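Local structure of SusD homolog (Bacteroides thetaiotaomicron, 3SGH) at residues A17-Y28 with I101-G112; Q276-R286 with Y374-N385. The protein probably binds glycans at the outer membrane as a SusD-like lipoprotein, handing them on for uptake by a partner transporter. All coordinates share one frame; numbering follows the deposited sequence. Where two conformers were deposited one is given.

Contact 1. Residues A17-Y28 with I101-G112; sequences ASNLLSTMFNVY and IYAMAQLTRVYG
Tyr28 reaches across to Thr108 and donates a hydrogen bond to the threonine hydroxyl, OH to OG1 2.8 Å. That hydroxyl in turn donates to the carbonyl of Met104, Thr108 OG1 to O 2.7 Å, so the two bonds form a short chain. Met104 O also takes the backbone N-H of Thr108, the two donors coming from opposite faces of its plane. Thr108 can serve both neighbours because OG1 lies anti to its own carbonyl carbon (chi1 -53°), which turns CG2 against the Met24 carbonyl, 3.3 Å from CG2 to O. Packing is tight around this threonine and again where Val27 lies against Gly112, with no side chain in the way. The Tyr28 ring passes obliquely over Tyr111, planes at 55°, with CD1 above one face of the Tyr111 ring and CE1 3.6 Å from Tyr111 CB, while Phe25 turns its edge to Thr108 OG1. The segments belong to the helix-rich part of the chain, consistent with the TPR-related alpha-alpha superhelix of SusD-like proteins; helix 17-24 runs nearly parallel to 101-112, the axes 16° apart and 9.8 Å at closest approach. Phe176 meets both Phe25 and Tyr28 edge-to-face. A phenylalanine in place of Tyr28 would probably keep much of the ring packing but leave Thr108 OG1 without its cross-helix donor. Toward the start of both helices the fit is looser and partly exposed: Ile101 CG2 lies 4.1 Å from Ala17 CB, and its CD1 merely brushes Ser18 CB. Leu21 bridges the two regimes, pushing CD2 to 3.6 Å from the backbone N of Ala105. Beyond Tyr28, a water joins its carbonyl to the hydroxyl of Tyr111, which is also bonded to Arg194.

Contact 2. Residues Q276-R286 with Y374-N385; sequences QTAAGGYVGVR and YVDNLIAGHTGN
Val283 and Leu378 point at each other tip to tip, Val283 CG1 meeting Leu378 CD1 at 3.7 Å. The other methyl of the leucine, CD2, is turned to Thr277, whose side chain crosses it at about a right angle. Gln276 lies obliquely against the same leucine, and its side chain crosses that of Ile379 at about a right angle, NE2 3.8 Å from CD1; the amide oxygen is bonded to Asn300, while NE2 donates to a water that in turn donates to Leu378 O.

Further along, Tyr374 extends its ring so that the edge meets the backbone of 276-286. With CG anti to the backbone N (chi1 174°), the ring carries its hydroxyl to Gly284 O, a 2.7 Å bond from OH. Arg286 CB comes in obliquely at the ring and also touches Asn385 CB. From there the arginine chain bends at chi2 (76°) and swings NH1 round to Asn385 O, 3.0 Å away. The acceptor lies in the guanidinium plane, yet NH1 stands above the plane of that carbonyl; NH2 is taken by Pro439 O. Guanidinium and Asn385 amide planes are 79° apart, and the amide oxygen is bonded to Ala290 N.

Next to this pair, Asp376 OD2 collects His382 ND1 at 2.8 Å, Asn385 ND2 and a water that also accepts from Arg286 N. The loop between helix 267-270 and strand 314-317 is thus joined to that between helices 360-364 and 403-417 by an apolar cluster round Leu378 and by bonds to backbone carbonyls and bridging waters, and the three donors gathered on Asp376 OD2 would be expected to favour its charged form.

Overall arrangement
From the N terminus the chain enters contact 1 almost at once: helix 17-24 and the short helix after it are met again by 101-112 of helix 100-120, closing an excursion of 72 residues, a little under half of them helical. Only after that closure, and after helices such as 140-162 and 181-198 that border contact 1, does the chain reach 276-286. This loop is closed by 374-385, across 87 residues that include strand 314-317 and helices 319-331 and 340-354. The two closures therefore follow in series, neither nested nor crossed. Contact 1 ties helix to helix; contact 2 ties loop to loop. They lie on opposite sides of the chain's centre, their own centres about 42 Å apart.

Contact 1. Residues A17-Y28 with I101-G112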
loop_
_atom_site.group_PDB
_atom_site.type_symbol
_atom_site.label_atom_id
_atom_site.label_comp_id
_atom_site.label_asym_id
_atom_site.label_seq_id
_atom_site.Cartn_x
_atom_site.Cartn_y
_atom_site.Cartn_z
ATOM N N ALA A 17 10.823 27.550 1.598
ATOM C CA ALA A 17 10.391 26.384 0.807
ATOM C C ALA A 17 10.241 25.106 1.646
ATOM O O ALA A 17 9.286 24.353 1.452
ATOM C CB ALA A 17 11.371 26.145 -0.372
ATOM N N SER A 18 11.165 24.873 2.587
ATOM C CA SER A 18 11.103 23.672 3.439
ATOM C C SER A 18 9.745 23.534 4.173
ATOM O O SER A 18 9.270 22.432 4.431
ATOM C CB SER A 18 12.233 23.668 4.468
ATOM O OG SER A 18 12.021 24.692 5.424
ATOM N N ASN A 19 9.120 24.657 4.509
ATOM C CA ASN A 19 7.824 24.611 5.160
ATOM C C ASN A 19 6.689 24.101 4.247
ATOM O O ASN A 19 5.723 23.510 4.738
ATOM C CB ASN A 19 7.462 25.975 5.761
ATOM C CG ASN A 19 8.413 26.409 6.901
ATOM O OD1 ASN A 19 9.563 25.914 7.049
ATOM N ND2 ASN A 19 7.951 27.362 7.689
ATOM N N LEU A 20 6.819 24.272 2.923
ATOM C CA LEU A 20 5.803 23.727 2.007
ATOM C C LEU A 20 5.895 22.190 1.936
ATOM O O LEU A 20 4.923 21.541 1.585
ATOM C CB LEU A 20 5.943 24.313 0.607
ATOM C CG LEU A 20 5.725 25.840 0.557
ATOM C CD1 LEU A 20 6.513 26.405 -0.608
ATOM C CD2 LEU A 20 4.225 26.124 0.519
ATOM N N LEU A 21 7.058 21.617 2.280
ATOM C CA LEU A 21 7.192 20.157 2.304
ATOM C C LEU A 21 6.269 19.558 3.335
ATOM O O LEU A 21 5.771 18.469 3.128
ATOM C CB LEU A 21 8.614 19.726 2.654
ATOM C CG LEU A 21 9.737 19.835 1.658
ATOM C CD1 LEU A 21 10.971 19.316 2.404
ATOM C CD2 LEU A 21 9.465 19.031 0.378
ATOM N N SER A 22 6.018 20.256 4.441
ATOM C CA SER A 22 5.249 19.632 5.537
ATOM C C SER A 22 3.874 19.169 5.102
ATOM O O SER A 22 3.427 18.090 5.512
ATOM C CB SER A 22 5.106 20.578 6.753
ATOM O OG SER A 22 6.407 20.847 7.265
ATOM N N THR A 23 3.152 19.952 4.313
ATOM C CA THR A 23 1.852 19.521 3.813
ATOM C C THR A 23 1.995 18.338 2.875
ATOM O O THR A 23 1.231 17.389 2.943
ATOM C CB THR A 23 1.165 20.601 2.995
ATOM O OG1 THR A 23 1.497 21.887 3.536
ATOM C CG2 THR A 23 -0.336 20.362 2.981
HETATM N N MSE A 24 2.988 18.429 1.986
HETATM C CA MSE A 24 3.199 17.389 0.966
HETATM C C MSE A 24 3.436 16.050 1.644
HETATM O O MSE A 24 2.982 14.995 1.170
HETATM C CB MSE A 24 4.388 17.710 0.040
HETATM C CG MSE A 24 4.257 19.014 -0.710
HETATM SE SE MSE A 24 5.780 19.337 -1.819
HETATM C CE MSE A 24 5.393 17.972 -3.090
ATOM N N PHE A 25 4.125 16.099 2.787
ATOM C CA PHE A 25 4.502 14.887 3.486
ATOM C C PHE A 25 3.313 14.056 3.975
ATOM O O PHE A 25 3.484 12.868 4.351
ATOM C CB PHE A 25 5.340 15.199 4.721
ATOM C CG PHE A 25 6.788 15.598 4.481
ATOM C CD1 PHE A 25 7.479 15.362 3.300
ATOM C CD2 PHE A 25 7.476 16.165 5.532
ATOM C CE1 PHE A 25 8.828 15.707 3.187
ATOM C CE2 PHE A 25 8.819 16.522 5.415
ATOM C CZ PHE A 25 9.474 16.319 4.266
ATOM N N ASN A 26 2.117 14.651 4.025
ATOM C CA ASN A 26 0.939 13.853 4.402
ATOM C C ASN A 26 0.649 12.678 3.445
ATOM O O ASN A 26 -0.030 11.742 3.833
ATOM C CB ASN A 26 -0.273 14.745 4.501
ATOM C CG ASN A 26 -0.240 15.581 5.775
ATOM O OD1 ASN A 26 -0.495 15.047 6.859
ATOM N ND2 ASN A 26 0.175 16.840 5.662
ATOM N N VAL A 27 1.187 12.686 2.221
ATOM C CA VAL A 27 0.997 11.518 1.362
ATOM C C VAL A 27 1.666 10.239 1.852
ATOM O O VAL A 27 1.276 9.164 1.426
ATOM C CB VAL A 27 1.396 11.736 -0.098
ATOM C CG1 VAL A 27 0.591 12.932 -0.710
ATOM C CG2 VAL A 27 2.927 11.894 -0.264
ATOM N N TYR A 28 2.677 10.331 2.707
ATOM C CA TYR A 28 3.426 9.138 3.082
ATOM C C TYR A 28 2.617 8.179 3.939
ATOM O O TYR A 28 2.650 6.981 3.721
ATOM C CB TYR A 28 4.693 9.530 3.810
ATOM C CG TYR A 28 5.754 10.136 2.915
ATOM C CD1 TYR A 28 6.285 9.412 1.861
ATOM C CD2 TYR A 28 6.303 11.383 3.162
ATOM C CE1 TYR A 28 7.280 9.916 1.020
ATOM C CE2 TYR A 28 7.299 11.894 2.315
ATOM C CZ TYR A 28 7.787 11.150 1.246
ATOM O OH TYR A 28 8.775 11.614 0.391
ATOM N N ILE A 101 15.843 20.321 -0.727
ATOM C CA ILE A 101 14.412 20.594 -0.515
ATOM C C ILE A 101 13.683 20.282 -1.822
ATOM O O ILE A 101 12.610 19.698 -1.784
ATOM C CB ILE A 101 14.130 22.037 -0.008
ATOM C CG1 ILE A 101 14.899 22.262 1.309
ATOM C CG2 ILE A 101 12.633 22.304 0.126
ATOM C CD1 ILE A 101 14.668 21.203 2.409
ATOM N N TYR A 102 14.292 20.589 -2.976
ATOM C CA TYR A 102 13.705 20.225 -4.243
ATOM C C TYR A 102 13.680 18.715 -4.422
ATOM O O TYR A 102 12.679 18.163 -4.878
ATOM C CB TYR A 102 14.451 20.872 -5.403
ATOM C CG TYR A 102 13.896 20.501 -6.730
ATOM C CD1 TYR A 102 12.599 20.863 -7.085
ATOM C CD2 TYR A 102 14.670 19.801 -7.669
ATOM C CE1 TYR A 102 12.078 20.530 -8.324
ATOM C CE2 TYR A 102 14.140 19.478 -8.924
ATOM C CZ TYR A 102 12.851 19.866 -9.234
ATOM O OH TYR A 102 12.305 19.557 -10.479
ATOM N N ALA A 103 14.790 18.045 -4.084
ATOM C CA ALA A 103 14.859 16.591 -4.127
ATOM C C ALA A 103 13.713 16.000 -3.296
ATOM O O ALA A 103 13.027 15.068 -3.737
ATOM C CB ALA A 103 16.194 16.118 -3.604
HETATM N N MSE A 104 13.513 16.514 -2.079
HETATM C CA MSE A 104 12.438 15.991 -1.230
HETATM C C MSE A 104 11.056 16.252 -1.807
HETATM O O MSE A 104 10.149 15.448 -1.621
HETATM C CB MSE A 104 12.545 16.524 0.204
HETATM C CG MSE A 104 13.770 16.003 0.921
HETATM SE SE MSE A 104 13.763 14.135 1.188
HETATM C CE MSE A 104 11.868 13.935 1.680
ATOM N N ALA A 105 10.883 17.384 -2.504
ATOM C CA ALA A 105 9.593 17.692 -3.141
ATOM C C ALA A 105 9.335 16.720 -4.297
ATOM O O ALA A 105 8.239 16.211 -4.451
ATOM C CB ALA A 105 9.555 19.155 -3.608
ATOM N N GLN A 106 10.379 16.385 -5.038
ATOM C CA GLN A 106 10.286 15.405 -6.116
ATOM C C GLN A 106 9.953 14.015 -5.594
ATOM O O GLN A 106 9.070 13.332 -6.125
ATOM C CB GLN A 106 11.629 15.333 -6.840
ATOM C CG GLN A 106 11.861 16.456 -7.787
ATOM C CD GLN A 106 13.033 16.172 -8.710
ATOM O OE1 GLN A 106 14.138 15.891 -8.250
ATOM N NE2 GLN A 106 12.778 16.211 -10.003
ATOM N N LEU A 107 10.686 13.600 -4.581
ATOM C CA LEU A 107 10.442 12.281 -3.949
ATOM C C LEU A 107 9.002 12.155 -3.406
ATOM O O LEU A 107 8.336 11.148 -3.571
ATOM C CB LEU A 107 11.454 12.030 -2.867
ATOM C CG LEU A 107 11.281 10.746 -2.038
ATOM C CD1 LEU A 107 11.405 9.488 -2.915
ATOM C CD2 LEU A 107 12.363 10.763 -0.897
ATOM N N THR A 108 8.542 13.194 -2.756
ATOM C CA THR A 108 7.238 13.210 -2.141
ATOM C C THR A 108 6.111 13.211 -3.187
ATOM O O THR A 108 5.118 12.472 -3.018
ATOM C CB THR A 108 7.114 14.359 -1.112
ATOM O OG1 THR A 108 8.202 14.296 -0.167
ATOM C CG2 THR A 108 5.793 14.243 -0.341
ATOM N N ARG A 109 6.281 13.993 -4.248
ATOM C CA ARG A 109 5.381 13.954 -5.406
ATOM C C ARG A 109 5.337 12.586 -6.033
ATOM O O ARG A 109 4.278 12.062 -6.254
ATOM C CB ARG A 109 5.842 14.953 -6.450
ATOM C CG ARG A 109 4.925 15.117 -7.655
ATOM C CD ARG A 109 5.524 16.067 -8.598
ATOM N NE ARG A 109 4.705 16.242 -9.796
ATOM C CZ ARG A 109 5.161 16.579 -10.990
ATOM N NH1 ARG A 109 6.475 16.676 -11.236
ATOM N NH2 ARG A 109 4.278 16.742 -11.963
ATOM N N VAL A 110 6.510 11.994 -6.299
ATOM C CA VAL A 110 6.536 10.651 -6.841
ATOM C C VAL A 110 5.797 9.697 -5.880
ATOM O O VAL A 110 5.035 8.865 -6.346
ATOM C CB VAL A 110 7.959 10.140 -7.151
ATOM C CG1 VAL A 110 7.939 8.575 -7.397
ATOM C CG2 VAL A 110 8.633 10.919 -8.351
ATOM N N TYR A 111 6.004 9.786 -4.565
ATOM C CA TYR A 111 5.364 8.845 -3.599
ATOM C C TYR A 111 3.835 8.906 -3.736
ATOM O O TYR A 111 3.128 7.876 -3.832
ATOM C CB TYR A 111 5.762 9.105 -2.122
ATOM C CG TYR A 111 5.394 7.901 -1.286
ATOM C CD1 TYR A 111 4.115 7.770 -0.689
ATOM C CD2 TYR A 111 6.288 6.851 -1.155
ATOM C CE1 TYR A 111 3.792 6.607 0.027
ATOM C CE2 TYR A 111 5.972 5.717 -0.440
ATOM C CZ TYR A 111 4.732 5.605 0.149
ATOM O OH TYR A 111 4.432 4.435 0.819
ATOM N N GLY A 112 3.334 10.119 -3.814
ATOM C CA GLY A 112 1.918 10.346 -3.856
ATOM C C GLY A 112 1.327 9.914 -5.173
ATOM O O GLY A 112 0.239 9.341 -5.223
HETATM O O HOH W 1 2.559 4.641 2.446
#

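Contact 2. Residues Q276-R286 with Y374-N385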
loop_
_atom_site.group_PDB
_atom_site.type_symbol
_atom_site.label_atom_id
_atom_site.label_comp_id
_atom_site.label_asym_id
_atom_site.label_seq_id
_atom_site.Cartn_x
_atom_site.Cartn_y
_atom_site.Cartn_z
ATOM N N GLN A 276 -16.376 -9.798 21.891
ATOM C CA GLN A 276 -17.821 -10.035 21.714
ATOM C C GLN A 276 -18.286 -11.221 22.556
ATOM O O GLN A 276 -19.392 -11.186 23.127
ATOM C CB GLN A 276 -18.135 -10.282 20.237
ATOM C CG GLN A 276 -19.621 -10.470 19.940
ATOM C CD GLN A 276 -20.479 -9.262 20.360
ATOM O OE1 GLN A 276 -20.067 -8.087 20.226
ATOM N NE2 GLN A 276 -21.693 -9.547 20.862
ATOM N N THR A 277 -17.462 -12.265 22.606
ATOM C CA THR A 277 -17.749 -13.456 23.381
ATOM C C THR A 277 -16.628 -13.726 24.359
ATOM O O THR A 277 -15.586 -13.073 24.288
ATOM C CB THR A 277 -17.900 -14.707 22.464
ATOM O OG1 THR A 277 -16.604 -15.192 22.076
ATOM C CG2 THR A 277 -18.717 -14.399 21.225
ATOM N N ALA A 278 -16.812 -14.734 25.214
ATOM C CA ALA A 278 -15.815 -15.126 26.218
ATOM C C ALA A 278 -14.628 -15.904 25.653
ATOM O O ALA A 278 -13.680 -16.200 26.406
ATOM C CB ALA A 278 -16.489 -15.945 27.376
ATOM N N ALA A 279 -14.657 -16.274 24.367
ATOM C CA ALA A 279 -13.613 -17.164 23.783
ATOM C C ALA A 279 -12.259 -16.514 23.653
ATOM O O ALA A 279 -11.248 -17.197 23.609
ATOM C CB ALA A 279 -14.048 -17.710 22.421
ATOM N N GLY A 280 -12.234 -15.192 23.565
ATOM C CA GLY A 280 -10.999 -14.495 23.237
ATOM C C GLY A 280 -10.569 -14.857 21.819
ATOM O O GLY A 280 -11.415 -15.208 20.985
ATOM N N GLY A 281 -9.259 -14.843 21.558
ATOM C CA GLY A 281 -8.754 -15.110 20.192
ATOM C C GLY A 281 -8.947 -13.898 19.269
ATOM O O GLY A 281 -9.582 -12.918 19.641
ATOM N N TYR A 282 -8.427 -14.032 18.056
ATOM C CA TYR A 282 -8.409 -13.011 17.053
ATOM C C TYR A 282 -9.417 -13.393 16.006
ATOM O O TYR A 282 -9.378 -14.487 15.498
ATOM C CB TYR A 282 -6.994 -12.855 16.443
ATOM C CG TYR A 282 -5.972 -12.526 17.507
ATOM C CD1 TYR A 282 -5.796 -11.220 17.952
ATOM C CD2 TYR A 282 -5.228 -13.536 18.118
ATOM C CE1 TYR A 282 -4.892 -10.904 18.976
ATOM C CE2 TYR A 282 -4.285 -13.219 19.129
ATOM C CZ TYR A 282 -4.144 -11.913 19.548
ATOM O OH TYR A 282 -3.242 -11.630 20.528
ATOM N N VAL A 283 -10.359 -12.484 15.757
ATOM C CA VAL A 283 -11.413 -12.672 14.763
ATOM C C VAL A 283 -11.589 -11.377 13.980
ATOM O O VAL A 283 -11.972 -10.310 14.533
ATOM C CB VAL A 283 -12.758 -13.106 15.389
ATOM C CG1 VAL A 283 -13.808 -13.282 14.297
ATOM C CG2 VAL A 283 -12.631 -14.433 16.251
ATOM N N GLY A 284 -11.281 -11.449 12.687
ATOM C CA GLY A 284 -11.487 -10.313 11.775
ATOM C C GLY A 284 -12.905 -10.221 11.242
ATOM O O GLY A 284 -13.723 -11.128 11.464
ATOM N N VAL A 285 -13.164 -9.132 10.531
ATOM C CA VAL A 285 -14.445 -8.846 9.881
ATOM C C VAL A 285 -14.364 -9.148 8.410
ATOM O O VAL A 285 -13.432 -8.715 7.735
ATOM C CB VAL A 285 -14.884 -7.368 10.119
ATOM C CG1 VAL A 285 -16.287 -7.105 9.440
ATOM C CG2 VAL A 285 -14.884 -7.060 11.599
ATOM N N ARG A 286 -15.346 -9.895 7.880
ATOM C CA ARG A 286 -15.386 -10.156 6.456
ATOM C C ARG A 286 -15.734 -8.845 5.715
ATOM O O ARG A 286 -16.799 -8.259 5.948
ATOM C CB ARG A 286 -16.402 -11.253 6.147
ATOM C CG ARG A 286 -16.481 -11.639 4.677
ATOM C CD ARG A 286 -15.277 -12.524 4.231
ATOM N NE ARG A 286 -15.374 -12.768 2.800
ATOM C CZ ARG A 286 -16.153 -13.660 2.201
ATOM N NH1 ARG A 286 -16.834 -14.534 2.887
ATOM N NH2 ARG A 286 -16.208 -13.696 0.865
ATOM N N TYR A 374 -11.869 -18.986 7.627
ATOM C CA TYR A 374 -12.506 -17.968 8.418
ATOM C C TYR A 374 -13.889 -18.426 8.822
ATOM O O TYR A 374 -14.634 -18.895 7.972
ATOM C CB TYR A 374 -12.663 -16.709 7.573
ATOM C CG TYR A 374 -13.448 -15.644 8.287
ATOM C CD1 TYR A 374 -12.923 -14.995 9.396
ATOM C CD2 TYR A 374 -14.699 -15.261 7.834
ATOM C CE1 TYR A 374 -13.651 -14.030 10.061
ATOM C CE2 TYR A 374 -15.431 -14.274 8.488
ATOM C CZ TYR A 374 -14.890 -13.661 9.602
ATOM O OH TYR A 374 -15.602 -12.696 10.262
ATOM N N VAL A 375 -14.219 -18.269 10.099
ATOM C CA VAL A 375 -15.586 -18.473 10.583
ATOM C C VAL A 375 -16.014 -17.211 11.299
ATOM O O VAL A 375 -15.210 -16.555 11.991
ATOM C CB VAL A 375 -15.736 -19.702 11.501
ATOM C CG1 VAL A 375 -15.594 -21.020 10.682
ATOM C CG2 VAL A 375 -14.743 -19.658 12.639
ATOM N N ASP A 376 -17.282 -16.863 11.119
ATOM C CA ASP A 376 -17.885 -15.754 11.809
ATOM C C ASP A 376 -19.015 -16.257 12.687
ATOM O O ASP A 376 -20.176 -16.342 12.254
ATOM C CB ASP A 376 -18.364 -14.712 10.838
ATOM C CG ASP A 376 -18.857 -13.436 11.548
ATOM O OD1 ASP A 376 -18.924 -13.422 12.827
ATOM O OD2 ASP A 376 -19.201 -12.447 10.838
ATOM N N ASN A 377 -18.647 -16.637 13.913
ATOM C CA ASN A 377 -19.561 -17.201 14.885
ATOM C C ASN A 377 -19.847 -16.249 16.036
ATOM O O ASN A 377 -20.617 -16.591 16.926
ATOM C CB ASN A 377 -18.938 -18.474 15.493
ATOM C CG ASN A 377 -18.881 -19.591 14.514
ATOM O OD1 ASN A 377 -19.763 -19.722 13.623
ATOM N ND2 ASN A 377 -17.811 -20.369 14.591
ATOM N N LEU A 378 -19.230 -15.071 16.041
ATOM C CA LEU A 378 -19.335 -14.190 17.213
ATOM C C LEU A 378 -20.740 -13.617 17.360
ATOM O O LEU A 378 -21.231 -13.436 18.492
ATOM C CB LEU A 378 -18.289 -13.055 17.129
ATOM C CG LEU A 378 -16.816 -13.466 17.062
ATOM C CD1 LEU A 378 -15.975 -12.188 17.146
ATOM C CD2 LEU A 378 -16.445 -14.486 18.162
ATOM N N ILE A 379 -21.355 -13.306 16.227
ATOM C CA ILE A 379 -22.721 -12.775 16.157
ATOM C C ILE A 379 -23.540 -13.848 15.426
ATOM O O ILE A 379 -23.092 -14.414 14.437
ATOM C CB ILE A 379 -22.778 -11.442 15.364
ATOM C CG1 ILE A 379 -21.962 -10.313 16.034
ATOM C CG2 ILE A 379 -24.237 -10.983 15.132
ATOM C CD1 ILE A 379 -22.627 -9.652 17.226
ATOM N N ALA A 380 -24.756 -14.105 15.907
ATOM C CA ALA A 380 -25.612 -15.119 15.327
ATOM C C ALA A 380 -26.029 -14.745 13.903
ATOM O O ALA A 380 -26.208 -13.575 13.550
ATOM C CB ALA A 380 -26.872 -15.356 16.214
ATOM N N GLY A 381 -26.196 -15.763 13.089
ATOM C CA GLY A 381 -26.692 -15.552 11.729
ATOM C C GLY A 381 -25.638 -14.993 10.776
ATOM O O GLY A 381 -25.987 -14.413 9.759
ATOM N N HIS A 382 -24.349 -15.180 11.088
ATOM C CA HIS A 382 -23.268 -14.621 10.262
ATOM C C HIS A 382 -22.487 -15.671 9.472
ATOM O O HIS A 382 -21.425 -15.342 8.898
ATOM C CB HIS A 382 -22.263 -13.826 11.111
ATOM C CG HIS A 382 -22.639 -12.392 11.343
ATOM N ND1 HIS A 382 -21.693 -11.389 11.422
ATOM C CD2 HIS A 382 -23.839 -11.794 11.566
ATOM C CE1 HIS A 382 -22.301 -10.232 11.645
ATOM N NE2 HIS A 382 -23.607 -10.441 11.693
ATOM N N THR A 383 -22.938 -16.934 9.481
ATOM C CA THR A 383 -22.155 -17.986 8.814
ATOM C C THR A 383 -22.052 -17.836 7.298
ATOM O O THR A 383 -21.216 -18.487 6.701
ATOM C CB THR A 383 -22.601 -19.419 9.153
ATOM O OG1 THR A 383 -23.867 -19.681 8.527
ATOM C CG2 THR A 383 -22.650 -19.623 10.664
ATOM N N GLY A 384 -22.855 -16.968 6.694
ATOM C CA GLY A 384 -22.699 -16.601 5.292
ATOM C C GLY A 384 -21.424 -15.802 5.020
ATOM O O GLY A 384 -21.038 -15.625 3.855
ATOM N N ASN A 385 -20.747 -15.376 6.097
ATOM C CA ASN A 385 -19.449 -14.750 6.005
ATOM C C ASN A 385 -18.294 -15.735 6.030
ATOM O O ASN A 385 -17.156 -15.342 5.766
ATOM C CB ASN A 385 -19.275 -13.716 7.136
ATOM C CG ASN A 385 -20.209 -12.565 6.979
ATOM O OD1 ASN A 385 -20.443 -12.116 5.851
ATOM N ND2 ASN A 385 -20.711 -12.053 8.062
HETATM O O HOH W 2 -22.624 -12.459 20.411
HETATM O O HOH W 3 -17.747 -10.638 9.161
#